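Local coordinates for protein glutamine cyclotransferase (Xanthomonas campestris, PDB 3MBR) that probably catalyses the cyclisation of N-terminal glutamine residues to pyroglutamate, as a calcium-binding beta-propeller glutaminyl cyclase, at residues F66-R74 with G107-L117. The protein carries 1 engineered substitution. Sequence-based numbering, arbitrary orientation.
Sequences FGAGIVAWR and GWALTSDDSHL. Engineered in segment 66-74: A68 (natural residue Glu).
The indole of W73 meets the turn D113-S115 with its rim: D113 O lies at the edge, 3.5 Å from CZ3, and D114 O also approaches the edge, 3.4 Å from CH2. One face carries R74 CG, offset toward the rim, while L117 CD2 reaches CE3 obliquely at 4.0 Å. The ring extends this far because its CG stands anti to the backbone N (chi1 -178°). This is the junction of two beta-propeller blades: strands 67-73 and 109-112 are each the first strand of an antiparallel sheet, and the axes of these segments run parallel, within 5°, and 4.8 Å apart at closest approach. Between the blades, V71 inserts its two methyls in different directions. CG1 packs on L110 CD1 at 3.7 Å, the two side chains crossing at about a right angle, whereas CG2 presses against the T111 backbone and S112 OG. Direct backbone pairing is sparse; the one direct backbone bond, G69 N to W108 O, is weak and bent (132°). Next to it, the methyl of A68, an engineered residue (Glu in nature), lies against the carbonyl oxygens of G107 and W108. Water supplies another link: one molecule accepts from the N-H groups of both I70 and L110. On its far side, strand 109-112 borders the calcium region, for T111 touches L155 and E156, both calcium-binding residues, and its OG1 bonds to W157 N. At the rim of W73, D113 OD2 is hydrogen-bonded to Y118 OH, while D113 OD1 makes an Asx turn with S115 N, met from above the carboxylate plane, and completes an Asx motif with H116 N, met nearly along the C-O axis, each bond being 2.8 Å long.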
ATOM      1  N   PHE A  66       7.503  14.681  -0.070  1.00 27.81           N
ATOM      2  CA  PHE A  66       7.708  13.352  -0.740  1.00 29.84           C
ATOM      3  C   PHE A  66       6.433  12.619  -0.408  1.00 25.88           C
ATOM      4  O   PHE A  66       6.114  12.434   0.799  1.00 25.27           O
ATOM      5  CB  PHE A  66       8.920  12.777   0.091  1.00 32.19           C
ATOM      6  CG  PHE A  66       9.343  11.337  -0.157  1.00 39.55           C
ATOM      7  CD1 PHE A  66      10.712  11.051  -0.398  1.00 44.75           C
ATOM      8  CD2 PHE A  66       8.460  10.289  -0.025  1.00 41.18           C
ATOM      9  CE1 PHE A  66      11.110   9.748  -0.622  1.00 43.55           C
ATOM     10  CE2 PHE A  66       8.886   8.947  -0.276  1.00 42.88           C
ATOM     11  CZ  PHE A  66      10.191   8.717  -0.577  1.00 39.67           C
ATOM     12  N   GLY A  67       5.661  12.254  -1.415  1.00 26.45           N
ATOM     13  CA  GLY A  67       4.447  11.494  -1.204  1.00 26.63           C
ATOM     14  C   GLY A  67       4.719  10.084  -0.711  1.00 24.79           C
ATOM     15  O   GLY A  67       5.726   9.408  -1.034  1.00 27.13           O
ATOM     16  N   ALA A  68       3.816   9.595   0.081  1.00 23.19           N
ATOM     17  CA  ALA A  68       3.877   8.257   0.621  1.00 21.33           C
ATOM     18  C   ALA A  68       2.595   7.512   0.210  1.00 19.26           C
ATOM     19  O   ALA A  68       2.065   7.693  -0.944  1.00 21.25           O
ATOM     20  CB  ALA A  68       4.146   8.274   2.116  1.00 22.56           C
ATOM     21  N   GLY A  69       2.021   6.703   1.126  1.00 20.49           N
ATOM     22  CA  GLY A  69       0.852   5.888   0.755  1.00 21.01           C
ATOM     23  C   GLY A  69      -0.402   6.637   0.340  1.00 18.44           C
ATOM     24  O   GLY A  69      -0.597   7.832   0.710  1.00 18.58           O
ATOM     25  N   ILE A  70      -1.308   5.940  -0.346  1.00 17.55           N
ATOM     26  CA  ILE A  70      -2.519   6.531  -0.935  1.00 18.09           C
ATOM     27  C   ILE A  70      -3.689   5.577  -0.776  1.00 16.47           C
ATOM     28  O   ILE A  70      -3.506   4.364  -0.749  1.00 18.27           O
ATOM     29  CB  ILE A  70      -2.320   6.870  -2.419  1.00 17.46           C
ATOM     30  CG1 ILE A  70      -1.789   5.621  -3.173  1.00 17.81           C
ATOM     31  CG2 ILE A  70      -1.359   8.124  -2.581  1.00 20.48           C
ATOM     32  CD1 ILE A  70      -1.938   5.818  -4.705  1.00 21.11           C
ATOM     33  N   VAL A  71      -4.901   6.156  -0.787  1.00 16.94           N
ATOM     34  CA  VAL A  71      -6.117   5.368  -0.770  1.00 17.55           C
ATOM     35  C   VAL A  71      -7.232   6.127  -1.439  1.00 18.67           C
ATOM     36  O   VAL A  71      -7.193   7.367  -1.443  1.00 19.12           O
ATOM     37  CB  VAL A  71      -6.496   5.064   0.731  1.00 18.48           C
ATOM     38  CG1 VAL A  71      -6.793   6.387   1.486  1.00 20.12           C
ATOM     39  CG2 VAL A  71      -7.589   4.085   0.877  1.00 21.84           C
ATOM     40  N   ALA A  72      -8.211   5.470  -2.005  1.00 20.38           N
ATOM     41  CA  ALA A  72      -9.405   6.157  -2.489  1.00 20.62           C
ATOM     42  C   ALA A  72     -10.493   6.140  -1.423  1.00 22.78           C
ATOM     43  O   ALA A  72     -10.661   5.086  -0.718  1.00 25.98           O
ATOM     44  CB  ALA A  72      -9.934   5.374  -3.728  1.00 25.03           C
ATOM     45  N   TRP A  73     -11.254   7.207  -1.367  1.00 22.29           N
ATOM     46  CA  TRP A  73     -12.444   7.287  -0.493  1.00 23.94           C
ATOM     47  C   TRP A  73     -13.482   8.055  -1.229  1.00 26.54           C
ATOM     48  O   TRP A  73     -13.304   9.250  -1.447  1.00 25.03           O
ATOM     49  CB  TRP A  73     -12.136   7.938   0.869  1.00 25.60           C
ATOM     50  CG  TRP A  73     -13.392   7.935   1.716  1.00 25.42           C
ATOM     51  CD1 TRP A  73     -14.245   8.928   1.912  1.00 29.84           C
ATOM     52  CD2 TRP A  73     -13.929   6.806   2.384  1.00 27.50           C
ATOM     53  NE1 TRP A  73     -15.266   8.532   2.673  1.00 31.55           N
ATOM     54  CE2 TRP A  73     -15.122   7.208   2.970  1.00 31.58           C
ATOM     55  CE3 TRP A  73     -13.483   5.492   2.562  1.00 29.57           C
ATOM     56  CZ2 TRP A  73     -15.912   6.360   3.756  1.00 35.89           C
ATOM     57  CZ3 TRP A  73     -14.300   4.599   3.366  1.00 36.23           C
ATOM     58  CH2 TRP A  73     -15.502   5.059   3.911  1.00 36.70           C
ATOM     59  N   ARG A  74     -14.568   7.371  -1.702  1.00 28.36           N
ATOM     60  CA  ARG A  74     -15.589   8.058  -2.453  1.00 31.09           C
ATOM     61  C   ARG A  74     -14.974   8.776  -3.667  1.00 30.57           C
ATOM     62  O   ARG A  74     -14.335   8.106  -4.503  1.00 31.32           O
ATOM     63  CB  ARG A  74     -16.414   9.018  -1.553  1.00 32.98           C
ATOM     64  CG  ARG A  74     -17.070   8.173  -0.459  1.00 38.24           C
ATOM     65  CD  ARG A  74     -18.180   8.837   0.304  1.00 50.25           C
ATOM     66  NE  ARG A  74     -18.552   7.913   1.378  1.00 59.21           N
ATOM     67  CZ  ARG A  74     -19.571   7.049   1.338  1.00 64.25           C
ATOM     68  NH1 ARG A  74     -20.373   6.990   0.258  1.00 65.17           N
ATOM     69  NH2 ARG A  74     -19.797   6.256   2.398  1.00 64.83           N
ATOM     70  N   GLY A 107       4.256   9.239   7.843  1.00 31.26           N
ATOM     71  CA  GLY A 107       3.150   8.640   7.089  1.00 29.25           C
ATOM     72  C   GLY A 107       3.774   7.608   6.190  1.00 28.60           C
ATOM     73  O   GLY A 107       4.693   7.922   5.366  1.00 34.28           O
ATOM     74  N   TRP A 108       3.363   6.360   6.369  1.00 27.13           N
ATOM     75  CA  TRP A 108       3.861   5.286   5.515  1.00 24.50           C
ATOM     76  C   TRP A 108       2.842   4.786   4.532  1.00 24.50           C
ATOM     77  O   TRP A 108       3.071   4.949   3.337  1.00 28.02           O
ATOM     78  CB  TRP A 108       4.405   4.139   6.404  1.00 24.93           C
ATOM     79  CG  TRP A 108       5.731   4.440   7.072  1.00 27.81           C
ATOM     80  CD1 TRP A 108       6.105   5.593   7.674  1.00 30.16           C
ATOM     81  CD2 TRP A 108       6.765   3.517   7.308  1.00 25.58           C
ATOM     82  NE1 TRP A 108       7.381   5.451   8.242  1.00 30.33           N
ATOM     83  CE2 TRP A 108       7.803   4.176   7.989  1.00 28.61           C
ATOM     84  CE3 TRP A 108       6.944   2.192   6.969  1.00 24.32           C
ATOM     85  CZ2 TRP A 108       9.001   3.533   8.361  1.00 27.09           C
ATOM     86  CZ3 TRP A 108       8.177   1.551   7.314  1.00 26.26           C
ATOM     87  CH2 TRP A 108       9.161   2.212   8.047  1.00 29.42           C
ATOM     88  N   ALA A 109       1.726   4.233   5.005  1.00 22.86           N
ATOM     89  CA  ALA A 109       0.775   3.640   4.063  1.00 20.64           C
ATOM     90  C   ALA A 109      -0.673   3.828   4.549  1.00 20.09           C
ATOM     91  O   ALA A 109      -0.909   4.079   5.743  1.00 20.21           O
ATOM     92  CB  ALA A 109       1.095   2.209   3.751  1.00 22.45           C
ATOM     93  N   LEU A 110      -1.617   3.674   3.616  1.00 19.43           N
ATOM     94  CA  LEU A 110      -3.042   3.823   3.927  1.00 18.62           C
ATOM     95  C   LEU A 110      -3.814   2.756   3.231  1.00 17.73           C
ATOM     96  O   LEU A 110      -3.412   2.371   2.133  1.00 18.03           O
ATOM     97  CB  LEU A 110      -3.610   5.173   3.351  1.00 21.67           C
ATOM     98  CG  LEU A 110      -3.270   6.426   4.058  1.00 22.16           C
ATOM     99  CD1 LEU A 110      -3.737   7.646   3.250  1.00 24.01           C
ATOM    100  CD2 LEU A 110      -3.941   6.445   5.491  1.00 24.11           C
ATOM    101  N   THR A 111      -4.962   2.357   3.775  1.00 17.38           N
ATOM    102  CA  THR A 111      -5.956   1.653   2.991  1.00 17.06           C
ATOM    103  C   THR A 111      -7.313   1.989   3.621  1.00 18.23           C
ATOM    104  O   THR A 111      -7.361   2.861   4.490  1.00 18.66           O
ATOM    105  CB  THR A 111      -5.692   0.139   2.887  1.00 17.15           C
ATOM    106  OG1 THR A 111      -6.629  -0.419   1.950  1.00 17.90           O
ATOM    107  CG2 THR A 111      -5.840  -0.605   4.231  1.00 18.78           C
ATOM    108  N   SER A 112      -8.389   1.327   3.215  1.00 18.46           N
ATOM    109  CA  SER A 112      -9.708   1.590   3.824  1.00 19.22           C
ATOM    110  C   SER A 112     -10.555   0.387   3.713  1.00 20.01           C
ATOM    111  O   SER A 112     -10.392  -0.447   2.784  1.00 22.01           O
ATOM    112  CB  SER A 112     -10.318   2.761   3.132  1.00 23.35           C
ATOM    113  OG  SER A 112     -10.735   2.439   1.810  1.00 28.17           O
ATOM    114  N   ASP A 113     -11.496   0.289   4.636  1.00 23.62           N
ATOM    115  CA  ASP A 113     -12.607  -0.707   4.482  1.00 25.92           C
ATOM    116  C   ASP A 113     -13.832   0.110   4.069  1.00 28.28           C
ATOM    117  O   ASP A 113     -13.674   1.128   3.362  1.00 28.45           O
ATOM    118  CB  ASP A 113     -12.831  -1.546   5.736  1.00 26.21           C
ATOM    119  CG  ASP A 113     -13.267  -0.757   6.919  1.00 27.49           C
ATOM    120  OD1 ASP A 113     -13.533   0.471   6.813  1.00 28.33           O
ATOM    121  OD2 ASP A 113     -13.323  -1.353   8.017  1.00 29.26           O
ATOM    122  N   ASP A 114     -15.045  -0.341   4.397  1.00 32.52           N
ATOM    123  CA  ASP A 114     -16.170   0.520   3.928  1.00 36.42           C
ATOM    124  C   ASP A 114     -16.536   1.681   4.837  1.00 36.77           C
ATOM    125  O   ASP A 114     -17.488   2.424   4.533  1.00 39.37           O
ATOM    126  CB  ASP A 114     -17.426  -0.277   3.551  1.00 40.48           C
ATOM    127  CG  ASP A 114     -17.840  -1.199   4.606  1.00 48.68           C
ATOM    128  OD1 ASP A 114     -18.773  -2.035   4.331  1.00 56.95           O
ATOM    129  OD2 ASP A 114     -17.273  -1.087   5.728  1.00 50.31           O
ATOM    130  N   SER A 115     -15.822   1.873   5.936  1.00 36.30           N
ATOM    131  CA  SER A 115     -16.191   2.917   6.875  1.00 34.81           C
ATOM    132  C   SER A 115     -15.006   3.749   7.316  1.00 32.40           C
ATOM    133  O   SER A 115     -15.185   4.919   7.663  1.00 32.74           O
ATOM    134  CB  SER A 115     -16.767   2.282   8.152  1.00 38.02           C
ATOM    135  OG  SER A 115     -17.952   1.574   7.813  1.00 43.12           O
ATOM    136  N   HIS A 116     -13.790   3.173   7.306  1.00 28.68           N
ATOM    137  CA  HIS A 116     -12.642   3.840   7.943  1.00 28.51           C
ATOM    138  C   HIS A 116     -11.409   3.706   7.094  1.00 25.88           C
ATOM    139  O   HIS A 116     -11.298   2.784   6.274  1.00 24.88           O
ATOM    140  CB  HIS A 116     -12.256   3.240   9.288  1.00 29.34           C
ATOM    141  CG  HIS A 116     -13.301   3.486  10.311  1.00 35.16           C
ATOM    142  ND1 HIS A 116     -14.346   2.611  10.473  1.00 45.01           N
ATOM    143  CD2 HIS A 116     -13.549   4.565  11.089  1.00 40.37           C
ATOM    144  CE1 HIS A 116     -15.161   3.094  11.415  1.00 42.98           C
ATOM    145  NE2 HIS A 116     -14.711   4.287  11.791  1.00 43.25           N
ATOM    146  N   LEU A 117     -10.466   4.613   7.340  1.00 23.67           N
ATOM    147  CA  LEU A 117      -9.139   4.432   6.752  1.00 21.86           C
ATOM    148  C   LEU A 117      -8.260   3.782   7.786  1.00 22.61           C
ATOM    149  O   LEU A 117      -8.533   3.884   8.995  1.00 25.57           O
ATOM    150  CB  LEU A 117      -8.498   5.824   6.426  1.00 22.39           C
ATOM    151  CG  LEU A 117      -9.369   6.782   5.653  1.00 25.17           C
ATOM    152  CD1 LEU A 117      -8.523   8.015   5.395  1.00 25.62           C
ATOM    153  CD2 LEU A 117      -9.951   6.209   4.376  1.00 24.86           C
TER
HETATM  154  O   HOH W   1      -0.739   3.141   0.620  1.00 18.06           O
HETATM  155  O   HOH W   2      -3.448   1.541  -0.480  1.00 18.99           O
HETATM  156  O   HOH W   3     -10.281   2.473  -0.556  1.00 21.18           O
HETATM  157  O   HOH W   4     -19.468   4.785   5.381  1.00 53.32           O